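Side-chain contacts in mRNA-binding protein PUF3 (Saccharomyces cerevisiae, PDB 3K49), which binds the 3'-UTR of mRNAs, chiefly those encoding mitochondrial proteins, and promotes decay of COX17 mRNA by enhancing its deadenylation: residues A121-D126 with I154-E159; L193-S198 with I226-Q231; D211-L216 with I248-N253. All blocks are in the same frame, centred on the assembly; numbering follows the deposited sequence.

Overall arrangement
All three contacts join helices of the Pumilio homology domain. Each has a buried aliphatic residue: Leu122, Leu194 or Ile213. Contacts 1 and 2 also have an exposed glutamate, Glu123 or Glu195, whereas contact 3 has no exposed touching residue. Contacts 1 and 2 join successive repeats, Pumilio 3 to 4 and Pumilio 5 to 6. In both, the second segment carries a glutamine that binds an RNA base. Contact 1 ends in a salt bridge, whereas contact 2 is made by a tyrosine ring and its hydroxyl against carbon atoms. Contact 3 is the smallest and mainly apolar. Contacts 1 and 2 touch through Ile158 and Leu193, contacts 2 and 3 through Ile226 and Leu216. Contacts 1 and 3 do not touch.

Contact 1 of 3, residues A121-D126 with I154-E159; sequences ALEYID and IQKAIE. With nucleotides of chain B.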
loop_
_atom_site.group_PDB
_atom_site.type_symbol
_atom_site.label_atom_id
_atom_site.label_comp_id
_atom_site.label_asym_id
_atom_site.label_seq_id
_atom_site.Cartn_x
_atom_site.Cartn_y
_atom_site.Cartn_z
ATOM N N ALA A 121 -18.704 1.960 -5.580
ATOM C CA ALA A 121 -19.372 2.293 -6.827
ATOM C C ALA A 121 -18.436 2.271 -8.035
ATOM O O ALA A 121 -18.795 1.748 -9.091
ATOM C CB ALA A 121 -20.089 3.629 -6.718
ATOM N N LEU A 122 -17.239 2.821 -7.879
ATOM C CA LEU A 122 -16.245 2.846 -8.962
ATOM C C LEU A 122 -15.920 1.437 -9.464
ATOM O O LEU A 122 -15.738 1.199 -10.657
ATOM C CB LEU A 122 -14.965 3.563 -8.497
ATOM C CG LEU A 122 -15.109 5.054 -8.184
ATOM C CD1 LEU A 122 -13.815 5.660 -7.607
ATOM C CD2 LEU A 122 -15.563 5.802 -9.436
ATOM N N GLU A 123 -15.854 0.506 -8.530
ATOM C CA GLU A 123 -15.711 -0.901 -8.845
ATOM C C GLU A 123 -16.840 -1.493 -9.703
ATOM O O GLU A 123 -16.594 -2.435 -10.474
ATOM C CB GLU A 123 -15.619 -1.698 -7.541
ATOM C CG GLU A 123 -14.222 -1.852 -6.996
ATOM C CD GLU A 123 -14.218 -2.577 -5.668
ATOM O OE1 GLU A 123 -15.317 -2.928 -5.216
ATOM O OE2 GLU A 123 -13.136 -2.800 -5.074
ATOM N N TYR A 124 -18.068 -0.982 -9.565
ATOM C CA TYR A 124 -19.223 -1.663 -10.180
ATOM C C TYR A 124 -19.939 -0.975 -11.337
ATOM O O TYR A 124 -20.635 -1.637 -12.086
ATOM C CB TYR A 124 -20.240 -2.104 -9.121
ATOM C CG TYR A 124 -19.766 -3.282 -8.315
ATOM C CD1 TYR A 124 -19.992 -4.581 -8.756
ATOM C CD2 TYR A 124 -19.069 -3.098 -7.125
ATOM C CE1 TYR A 124 -19.560 -5.665 -8.033
ATOM C CE2 TYR A 124 -18.628 -4.183 -6.390
ATOM C CZ TYR A 124 -18.876 -5.473 -6.855
ATOM O OH TYR A 124 -18.433 -6.567 -6.137
ATOM N N ILE A 125 -19.784 0.334 -11.491
ATOM C CA ILE A 125 -20.515 1.058 -12.538
ATOM C C ILE A 125 -19.778 1.023 -13.879
ATOM O O ILE A 125 -18.657 0.518 -13.975
ATOM C CB ILE A 125 -20.817 2.498 -12.105
ATOM C CG1 ILE A 125 -19.525 3.271 -11.870
ATOM C CG2 ILE A 125 -21.619 2.478 -10.829
ATOM C CD1 ILE A 125 -19.722 4.716 -11.475
ATOM N N ASP A 126 -20.404 1.541 -14.928
ATOM C CA ASP A 126 -19.781 1.430 -16.247
ATOM C C ASP A 126 -18.694 2.484 -16.434
ATOM O O ASP A 126 -18.729 3.563 -15.821
ATOM C CB ASP A 126 -20.814 1.461 -17.392
ATOM C CG ASP A 126 -21.466 2.840 -17.583
ATOM O OD1 ASP A 126 -20.865 3.872 -17.202
ATOM O OD2 ASP A 126 -22.593 2.892 -18.129
ATOM N N ILE A 154 -9.142 8.663 -4.715
ATOM C CA ILE A 154 -8.113 8.915 -5.717
ATOM C C ILE A 154 -7.427 7.624 -6.166
ATOM O O ILE A 154 -7.344 7.364 -7.359
ATOM C CB ILE A 154 -7.030 9.897 -5.211
ATOM C CG1 ILE A 154 -7.653 11.268 -4.938
ATOM C CG2 ILE A 154 -5.894 10.004 -6.261
ATOM C CD1 ILE A 154 -8.441 11.824 -6.135
ATOM N N GLN A 155 -6.945 6.829 -5.208
ATOM C CA GLN A 155 -6.280 5.560 -5.501
ATOM C C GLN A 155 -7.232 4.626 -6.273
ATOM O O GLN A 155 -6.865 4.014 -7.277
ATOM C CB GLN A 155 -5.837 4.877 -4.200
ATOM C CG GLN A 155 -4.568 5.428 -3.557
ATOM C CD GLN A 155 -4.307 4.813 -2.182
ATOM O OE1 GLN A 155 -4.030 3.622 -2.074
ATOM N NE2 GLN A 155 -4.389 5.627 -1.127
ATOM N N LYS A 156 -8.461 4.528 -5.786
ATOM C CA LYS A 156 -9.479 3.720 -6.425
ATOM C C LYS A 156 -9.709 4.176 -7.870
ATOM O O LYS A 156 -9.793 3.352 -8.800
ATOM C CB LYS A 156 -10.778 3.790 -5.612
ATOM C CG LYS A 156 -11.880 2.872 -6.135
ATOM C CD LYS A 156 -11.432 1.413 -6.228
ATOM C CE LYS A 156 -11.274 0.824 -4.845
ATOM N NZ LYS A 156 -11.221 -0.653 -4.862
ATOM N N ALA A 157 -9.808 5.490 -8.056
ATOM C CA ALA A 157 -9.944 6.057 -9.397
ATOM C C ALA A 157 -8.763 5.667 -10.302
ATOM O O ALA A 157 -8.945 5.278 -11.466
ATOM C CB ALA A 157 -10.107 7.554 -9.338
ATOM N N ILE A 158 -7.551 5.737 -9.772
ATOM C CA ILE A 158 -6.394 5.309 -10.572
ATOM C C ILE A 158 -6.438 3.812 -10.941
ATOM O O ILE A 158 -6.009 3.418 -12.025
ATOM C CB ILE A 158 -5.057 5.632 -9.866
ATOM C CG1 ILE A 158 -4.891 7.143 -9.720
ATOM C CG2 ILE A 158 -3.892 5.035 -10.631
ATOM C CD1 ILE A 158 -3.938 7.529 -8.679
ATOM N N GLU A 159 -6.969 2.990 -10.039
ATOM C CA GLU A 159 -7.059 1.551 -10.254
ATOM C C GLU A 159 -8.148 1.160 -11.249
ATOM O O GLU A 159 -8.018 0.148 -11.950
ATOM C CB GLU A 159 -7.292 0.834 -8.918
ATOM C CG GLU A 159 -6.083 0.874 -8.007
ATOM C CD GLU A 159 -6.438 0.613 -6.567
ATOM O OE1 GLU A 159 -7.528 0.043 -6.326
ATOM O OE2 GLU A 159 -5.634 0.988 -5.682
ATOM P P A B 7 -0.638 2.837 9.107
ATOM O OP1 A B 7 -1.247 3.337 10.363
ATOM O OP2 A B 7 -0.465 1.379 8.906
ATOM O "O5'" A B 7 -1.477 3.441 7.887
ATOM C "C5'" A B 7 -1.391 4.829 7.616
ATOM C "C4'" A B 7 -2.623 5.337 6.883
ATOM O "O4'" A B 7 -2.517 5.032 5.472
ATOM C "C3'" A B 7 -4.019 4.874 7.304
ATOM O "O3'" A B 7 -4.851 6.027 7.305
ATOM C "C2'" A B 7 -4.452 4.033 6.103
ATOM O "O2'" A B 7 -5.864 3.947 5.903
ATOM C "C1'" A B 7 -3.822 4.867 4.995
ATOM N N9 A B 7 -3.780 4.303 3.651
ATOM C C8 A B 7 -4.060 4.986 2.499
ATOM N N7 A B 7 -3.966 4.255 1.415
ATOM C C5 A B 7 -3.593 3.011 1.890
ATOM C C6 A B 7 -3.334 1.804 1.233
ATOM N N6 A B 7 -3.392 1.674 -0.092
ATOM N N1 A B 7 -2.997 0.737 1.995
ATOM C C2 A B 7 -2.911 0.893 3.332
ATOM N N3 A B 7 -3.114 1.990 4.062
ATOM C C4 A B 7 -3.462 3.021 3.268
#
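This is a mixed apolar and charged contact between neighbouring helices, in which Lys156 of helix 150-160 meets Leu122 and Glu123 of helix 114-124. Lys156 CG lies 3.7 Å from Leu122 CD1, and the two side chains run past each other in opposite directions. Leu122 CD1 also reaches the backbone N of Ala157. Beyond CG the lysine chain bends twice, at chi2 (56°) and chi3 (71°), which carries NZ round to Glu123. Lys156 NZ donates to Glu123 OE2 at 2.9 Å in a salt bridge. It comes from above the carboxylate plane, 39° out of it. The two segments belong to the Pumilio 3 and Pumilio 4 repeats, so the pairing ties one repeat to the next in the curved helical stack of a PUF domain. An alanine in place of Lys156 is likely to leave the Glu123 carboxylate without this mate and open a gap beside Leu122. The adjacent Gln155 points to the RNA. Its OE1 accepts from N6 of A7 of chain B, and its NE2 donates to N7 at 2.9 Å, so one amide reads two atoms of the Hoogsteen edge. Glu159, one turn on, forms a salt bridge with Arg192 in the next repeat.

Contact 2 of 3, residues L193-S198 with I226-Q231; sequences LLEFGS and IQYVLQ. With nucleotides of chain B.
Tyr228 lays its ring beside Leu194 and brings its hydroxyl up against Glu195, with Tyr228 OH 3.0 Å from Glu195 CA. The nearest carbons of ring and leucine are Tyr228 CE2 and Leu194 CB, 3.7 Å apart. One ring atom further in, Tyr228 CD2 is 4.1 Å from Leu194 CD1. The leucine approaches the ring obliquely, and the two side chains lie alongside, pointing opposite ways. With CG of Tyr228 anti to its own backbone N (chi1 174°), the ring extends from helix 222-230 toward helix 186-196. It spans the distance between the helices, whose nearest CA atoms, those of Leu194 and Val229, are 8.7 Å apart. Tyr228 OH also sits 3.2 Å from Glu195 CB. The tyrosine and glutamate side chains cross at about a right angle. The carboxylate turns off from the ring. It makes a long, weak ion pair with Arg192.

The segments lie in the Pumilio 5 and Pumilio 6 repeats of the PUF domain. Gln227, next to the tyrosine, takes part in RNA binding. Its NE2 donates to O4 of U5 of chain B at 2.6 Å, with an N-H...O angle of 164°. The same NE2 is hydrogen-bonded to Asn223 O, a second bond that helps fix how the amide is turned. The residue after the tyrosine, Val229, packs on Ile247 of helix 238-252.

Tyr228 OH is also 3.4 Å from Glu195 N, but the angle is too poor for a hydrogen bond. The tyrosine thus serves this contact by shape, its ring carbons packing on Leu194 and its hydroxyl on the carbons of Glu195, with no hydrogen bond between the segments.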
loop_
_atom_site.group_PDB
_atom_site.type_symbol
_atom_site.label_atom_id
_atom_site.label_comp_id
_atom_site.label_asym_id
_atom_site.label_seq_id
_atom_site.Cartn_x
_atom_site.Cartn_y
_atom_site.Cartn_z
ATOM N N LEU A 193 0.428 5.838 -9.180
ATOM C CA LEU A 193 0.645 6.557 -10.423
ATOM C C LEU A 193 1.751 5.862 -11.211
ATOM O O LEU A 193 1.637 5.679 -12.424
ATOM C CB LEU A 193 0.956 8.028 -10.179
ATOM C CG LEU A 193 -0.289 8.838 -9.765
ATOM C CD1 LEU A 193 0.049 10.295 -9.430
ATOM C CD2 LEU A 193 -1.359 8.789 -10.854
ATOM N N LEU A 194 2.799 5.435 -10.510
ATOM C CA LEU A 194 3.885 4.695 -11.140
ATOM C C LEU A 194 3.410 3.362 -11.717
ATOM O O LEU A 194 3.715 3.058 -12.860
ATOM C CB LEU A 194 5.027 4.475 -10.161
ATOM C CG LEU A 194 5.790 5.742 -9.759
ATOM C CD1 LEU A 194 6.796 5.407 -8.674
ATOM C CD2 LEU A 194 6.477 6.361 -10.966
ATOM N N GLU A 195 2.648 2.588 -10.938
ATOM C CA GLU A 195 2.191 1.269 -11.366
ATOM C C GLU A 195 1.302 1.337 -12.612
ATOM O O GLU A 195 1.480 0.561 -13.546
ATOM C CB GLU A 195 1.452 0.546 -10.232
ATOM C CG GLU A 195 0.943 -0.848 -10.644
ATOM C CD GLU A 195 -0.205 -1.380 -9.771
ATOM O OE1 GLU A 195 -0.856 -2.382 -10.167
ATOM O OE2 GLU A 195 -0.466 -0.795 -8.698
ATOM N N PHE A 196 0.378 2.293 -12.622
ATOM C CA PHE A 196 -0.639 2.408 -13.658
ATOM C C PHE A 196 -0.341 3.461 -14.711
ATOM O O PHE A 196 -1.068 3.569 -15.698
ATOM C CB PHE A 196 -2.009 2.724 -13.020
ATOM C CG PHE A 196 -2.641 1.545 -12.316
ATOM C CD1 PHE A 196 -2.250 1.189 -11.035
ATOM C CD2 PHE A 196 -3.612 0.791 -12.939
ATOM C CE1 PHE A 196 -2.818 0.095 -10.391
ATOM C CE2 PHE A 196 -4.199 -0.295 -12.289
ATOM C CZ PHE A 196 -3.800 -0.644 -11.016
ATOM N N GLY A 197 0.707 4.254 -14.500
ATOM C CA GLY A 197 1.018 5.359 -15.393
ATOM C C GLY A 197 1.683 4.934 -16.693
ATOM O O GLY A 197 2.308 3.867 -16.778
ATOM N N SER A 198 1.538 5.779 -17.712
ATOM C CA SER A 198 2.270 5.616 -18.967
ATOM C C SER A 198 3.763 5.825 -18.711
ATOM O O SER A 198 4.160 6.417 -17.694
ATOM C CB SER A 198 1.787 6.633 -20.010
ATOM O OG SER A 198 2.223 7.953 -19.685
ATOM N N ILE A 226 10.971 4.066 -2.781
ATOM C CA ILE A 226 12.250 3.560 -3.253
ATOM C C ILE A 226 12.129 2.054 -3.476
ATOM O O ILE A 226 12.571 1.526 -4.490
ATOM C CB ILE A 226 13.412 3.835 -2.238
ATOM C CG1 ILE A 226 13.640 5.338 -2.022
ATOM C CG2 ILE A 226 14.687 3.146 -2.694
ATOM C CD1 ILE A 226 13.815 6.118 -3.313
ATOM N N GLN A 227 11.537 1.367 -2.507
ATOM C CA GLN A 227 11.396 -0.076 -2.576
ATOM C C GLN A 227 10.576 -0.503 -3.775
ATOM O O GLN A 227 10.859 -1.523 -4.410
ATOM C CB GLN A 227 10.764 -0.594 -1.297
ATOM C CG GLN A 227 11.652 -0.371 -0.105
ATOM C CD GLN A 227 11.103 -0.992 1.158
ATOM O OE1 GLN A 227 11.063 -2.220 1.299
ATOM N NE2 GLN A 227 10.702 -0.146 2.099
ATOM N N TYR A 228 9.563 0.290 -4.095
ATOM C CA TYR A 228 8.717 -0.036 -5.227
ATOM C C TYR A 228 9.505 0.102 -6.519
ATOM O O TYR A 228 9.350 -0.713 -7.416
ATOM C CB TYR A 228 7.452 0.837 -5.275
ATOM C CG TYR A 228 6.655 0.590 -6.531
ATOM C CD1 TYR A 228 5.835 -0.529 -6.644
ATOM C CD2 TYR A 228 6.759 1.449 -7.620
ATOM C CE1 TYR A 228 5.124 -0.771 -7.794
ATOM C CE2 TYR A 228 6.053 1.216 -8.779
ATOM C CZ TYR A 228 5.239 0.101 -8.863
ATOM O OH TYR A 228 4.526 -0.143 -10.015
ATOM N N VAL A 229 10.337 1.137 -6.622
ATOM C CA VAL A 229 11.207 1.286 -7.789
ATOM C C VAL A 229 12.223 0.151 -7.895
ATOM O O VAL A 229 12.478 -0.355 -8.985
ATOM C CB VAL A 229 11.978 2.607 -7.762
ATOM C CG1 VAL A 229 12.861 2.707 -8.989
ATOM C CG2 VAL A 229 11.005 3.787 -7.672
ATOM N N LEU A 230 12.788 -0.252 -6.760
ATOM C CA LEU A 230 13.768 -1.341 -6.720
ATOM C C LEU A 230 13.216 -2.672 -7.220
ATOM O O LEU A 230 13.939 -3.472 -7.815
ATOM C CB LEU A 230 14.315 -1.543 -5.304
ATOM C CG LEU A 230 15.332 -0.532 -4.751
ATOM C CD1 LEU A 230 15.666 -0.866 -3.311
ATOM C CD2 LEU A 230 16.585 -0.527 -5.578
ATOM N N GLN A 231 11.940 -2.927 -6.964
ATOM C CA GLN A 231 11.403 -4.242 -7.271
ATOM C C GLN A 231 10.840 -4.340 -8.677
ATOM O O GLN A 231 10.299 -5.372 -9.057
ATOM C CB GLN A 231 10.337 -4.631 -6.267
ATOM C CG GLN A 231 8.958 -4.221 -6.677
ATOM C CD GLN A 231 7.928 -4.729 -5.706
ATOM O OE1 GLN A 231 8.271 -5.154 -4.597
ATOM N NE2 GLN A 231 6.657 -4.696 -6.109
ATOM P P U B 5 8.792 -2.131 14.109
ATOM O OP1 U B 5 8.086 -1.186 15.003
ATOM O OP2 U B 5 8.235 -3.483 13.848
ATOM O "O5'" U B 5 9.022 -1.432 12.694
ATOM C "C5'" U B 5 8.006 -1.449 11.708
ATOM C "C4'" U B 5 7.984 -0.112 11.007
ATOM O "O4'" U B 5 9.129 -0.009 10.134
ATOM C "C3'" U B 5 6.814 0.148 10.083
ATOM O "O3'" U B 5 5.683 0.552 10.855
ATOM C "C2'" U B 5 7.366 1.299 9.255
ATOM O "O2'" U B 5 7.298 2.511 9.969
ATOM C "C1'" U B 5 8.836 0.891 9.089
ATOM N N1 U B 5 9.158 0.233 7.805
ATOM C C2 U B 5 9.570 1.026 6.763
ATOM O O2 U B 5 9.675 2.234 6.857
ATOM N N3 U B 5 9.852 0.355 5.596
ATOM C C4 U B 5 9.751 -0.993 5.373
ATOM O O4 U B 5 9.990 -1.438 4.256
ATOM C C5 U B 5 9.317 -1.753 6.506
ATOM C C6 U B 5 9.045 -1.130 7.656
#

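Contact 3 of 3, residues D211-L216 with I248-N253; sequences DFIPYL and IETVAN
Chi1 of -65° sets CG1 of Ile213 beside the backbone N, and chi1 of -57° does the same for OG1 of Thr250, which leaves both CG2 methyls anti to N. CG2 of Ile213 is directed at the threonine. The two side chains cross obliquely. Ile213 CG2 comes to 4.1 Å from Thr250 OG1, a van der Waals contact of a methyl with a hydroxyl. The hydroxyl has its polar partner in its own helix, where Thr250 OG1 is hydrogen-bonded to Glu246 O one turn earlier. That bond probably holds the threonine's rotation, with CG2 on the side of Pro214. Pro214 CG and Thr250 CG2 are 4.3 Å apart, a loose approach.

The contact joins the start of helix 213-218 to the last turn of helix 238-252. Here the Pumilio 6 repeat passes into Pumilio 7, within the all-helical stack of the PUF domain. Phe212 occupies the N-cap position of helix 213-218, and its O accepts from Leu216 N. Pro214 falls in the first turn, where its missing N-H costs the helix no bond. Ile213 is buried and also touches Glu246 and Ile247, so it packs against about one turn of helix 238-252, from Glu246 to Thr250. Val251, next along that helix, meets Val267, Val268 and Ser271 of helix 264-274.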
loop_
_atom_site.group_PDB
_atom_site.type_symbol
_atom_site.label_atom_id
_atom_site.label_comp_id
_atom_site.label_asym_id
_atom_site.label_seq_id
_atom_site.Cartn_x
_atom_site.Cartn_y
_atom_site.Cartn_z
ATOM N N ASP A 211 16.837 13.631 -7.758
ATOM C CA ASP A 211 17.831 14.486 -7.113
ATOM C C ASP A 211 17.785 14.331 -5.598
ATOM O O ASP A 211 18.533 14.982 -4.882
ATOM C CB ASP A 211 17.635 15.966 -7.488
ATOM C CG ASP A 211 17.982 16.267 -8.945
ATOM O OD1 ASP A 211 17.560 17.334 -9.443
ATOM O OD2 ASP A 211 18.676 15.449 -9.592
ATOM N N PHE A 212 16.935 13.439 -5.111
ATOM C CA PHE A 212 16.667 13.357 -3.680
ATOM C C PHE A 212 16.647 11.953 -3.095
ATOM O O PHE A 212 16.125 11.759 -1.999
ATOM C CB PHE A 212 15.347 14.059 -3.377
ATOM C CG PHE A 212 15.328 15.486 -3.838
ATOM C CD1 PHE A 212 16.158 16.436 -3.237
ATOM C CD2 PHE A 212 14.516 15.877 -4.888
ATOM C CE1 PHE A 212 16.165 17.760 -3.667
ATOM C CE2 PHE A 212 14.510 17.200 -5.323
ATOM C CZ PHE A 212 15.339 18.145 -4.710
ATOM N N ILE A 213 17.230 10.992 -3.809
ATOM C CA ILE A 213 17.244 9.593 -3.381
ATOM C C ILE A 213 17.758 9.389 -1.964
ATOM O O ILE A 213 17.199 8.569 -1.229
ATOM C CB ILE A 213 18.126 8.731 -4.294
ATOM C CG1 ILE A 213 17.552 8.680 -5.707
ATOM C CG2 ILE A 213 18.282 7.332 -3.716
ATOM C CD1 ILE A 213 18.484 8.052 -6.723
ATOM N N PRO A 214 18.843 10.104 -1.580
ATOM C CA PRO A 214 19.313 10.052 -0.186
ATOM C C PRO A 214 18.243 10.409 0.854
ATOM O O PRO A 214 18.147 9.728 1.875
ATOM C CB PRO A 214 20.441 11.090 -0.149
ATOM C CG PRO A 214 20.978 11.133 -1.544
ATOM C CD PRO A 214 19.783 10.838 -2.455
ATOM N N TYR A 215 17.458 11.456 0.621
ATOM C CA TYR A 215 16.408 11.794 1.582
ATOM C C TYR A 215 15.316 10.738 1.564
ATOM O O TYR A 215 14.854 10.295 2.620
ATOM C CB TYR A 215 15.812 13.174 1.313
ATOM C CG TYR A 215 16.846 14.245 1.121
ATOM C CD1 TYR A 215 17.150 14.726 -0.150
ATOM C CD2 TYR A 215 17.543 14.765 2.207
ATOM C CE1 TYR A 215 18.119 15.713 -0.334
ATOM C CE2 TYR A 215 18.510 15.750 2.036
ATOM C CZ TYR A 215 18.793 16.220 0.765
ATOM O OH TYR A 215 19.747 17.196 0.595
ATOM N N LEU A 216 14.902 10.338 0.367
ATOM C CA LEU A 216 13.839 9.334 0.218
ATOM C C LEU A 216 14.188 8.025 0.905
ATOM O O LEU A 216 13.360 7.437 1.586
ATOM C CB LEU A 216 13.512 9.094 -1.252
ATOM C CG LEU A 216 12.944 10.331 -1.953
ATOM C CD1 LEU A 216 13.241 10.311 -3.445
ATOM C CD2 LEU A 216 11.456 10.468 -1.698
ATOM N N ILE A 248 20.850 1.869 -6.249
ATOM C CA ILE A 248 21.911 0.927 -5.942
ATOM C C ILE A 248 23.239 1.659 -5.655
ATOM O O ILE A 248 23.911 1.419 -4.643
ATOM C CB ILE A 248 22.144 -0.030 -7.122
ATOM C CG1 ILE A 248 20.878 -0.832 -7.438
ATOM C CG2 ILE A 248 23.302 -0.957 -6.825
ATOM C CD1 ILE A 248 20.382 -1.697 -6.287
ATOM N N GLU A 249 23.621 2.551 -6.560
ATOM C CA GLU A 249 24.870 3.281 -6.396
ATOM C C GLU A 249 24.853 4.035 -5.090
ATOM O O GLU A 249 25.839 4.008 -4.365
ATOM C CB GLU A 249 25.130 4.215 -7.576
ATOM C CG GLU A 249 25.508 3.466 -8.847
ATOM C CD GLU A 249 25.308 4.301 -10.108
ATOM O OE1 GLU A 249 24.579 5.319 -10.052
ATOM O OE2 GLU A 249 25.875 3.929 -11.164
ATOM N N THR A 250 23.724 4.663 -4.767
ATOM C CA THR A 250 23.628 5.434 -3.531
ATOM C C THR A 250 23.688 4.531 -2.320
ATOM O O THR A 250 24.308 4.880 -1.322
ATOM C CB THR A 250 22.357 6.284 -3.465
ATOM O OG1 THR A 250 22.308 7.166 -4.592
ATOM C CG2 THR A 250 22.355 7.111 -2.195
ATOM N N VAL A 251 23.051 3.364 -2.409
ATOM C CA VAL A 251 23.097 2.399 -1.315
ATOM C C VAL A 251 24.511 1.827 -1.181
ATOM O O VAL A 251 24.993 1.576 -0.072
ATOM C CB VAL A 251 22.106 1.234 -1.507
ATOM C CG1 VAL A 251 22.224 0.260 -0.346
ATOM C CG2 VAL A 251 20.683 1.745 -1.630
ATOM N N ALA A 252 25.173 1.616 -2.313
ATOM C CA ALA A 252 26.551 1.163 -2.293
ATOM C C ALA A 252 27.431 2.141 -1.494
ATOM O O ALA A 252 28.165 1.742 -0.587
ATOM C CB ALA A 252 27.070 0.993 -3.704
ATOM N N ASN A 253 27.334 3.427 -1.812
ATOM C CA ASN A 253 28.153 4.442 -1.148
ATOM C C ASN A 253 27.902 4.579 0.363
ATOM O O ASN A 253 28.676 5.232 1.071
ATOM C CB ASN A 253 27.959 5.803 -1.817
ATOM C CG ASN A 253 28.351 5.798 -3.278
ATOM O OD1 ASN A 253 29.257 5.070 -3.688
ATOM N ND2 ASN A 253 27.671 6.623 -4.080
#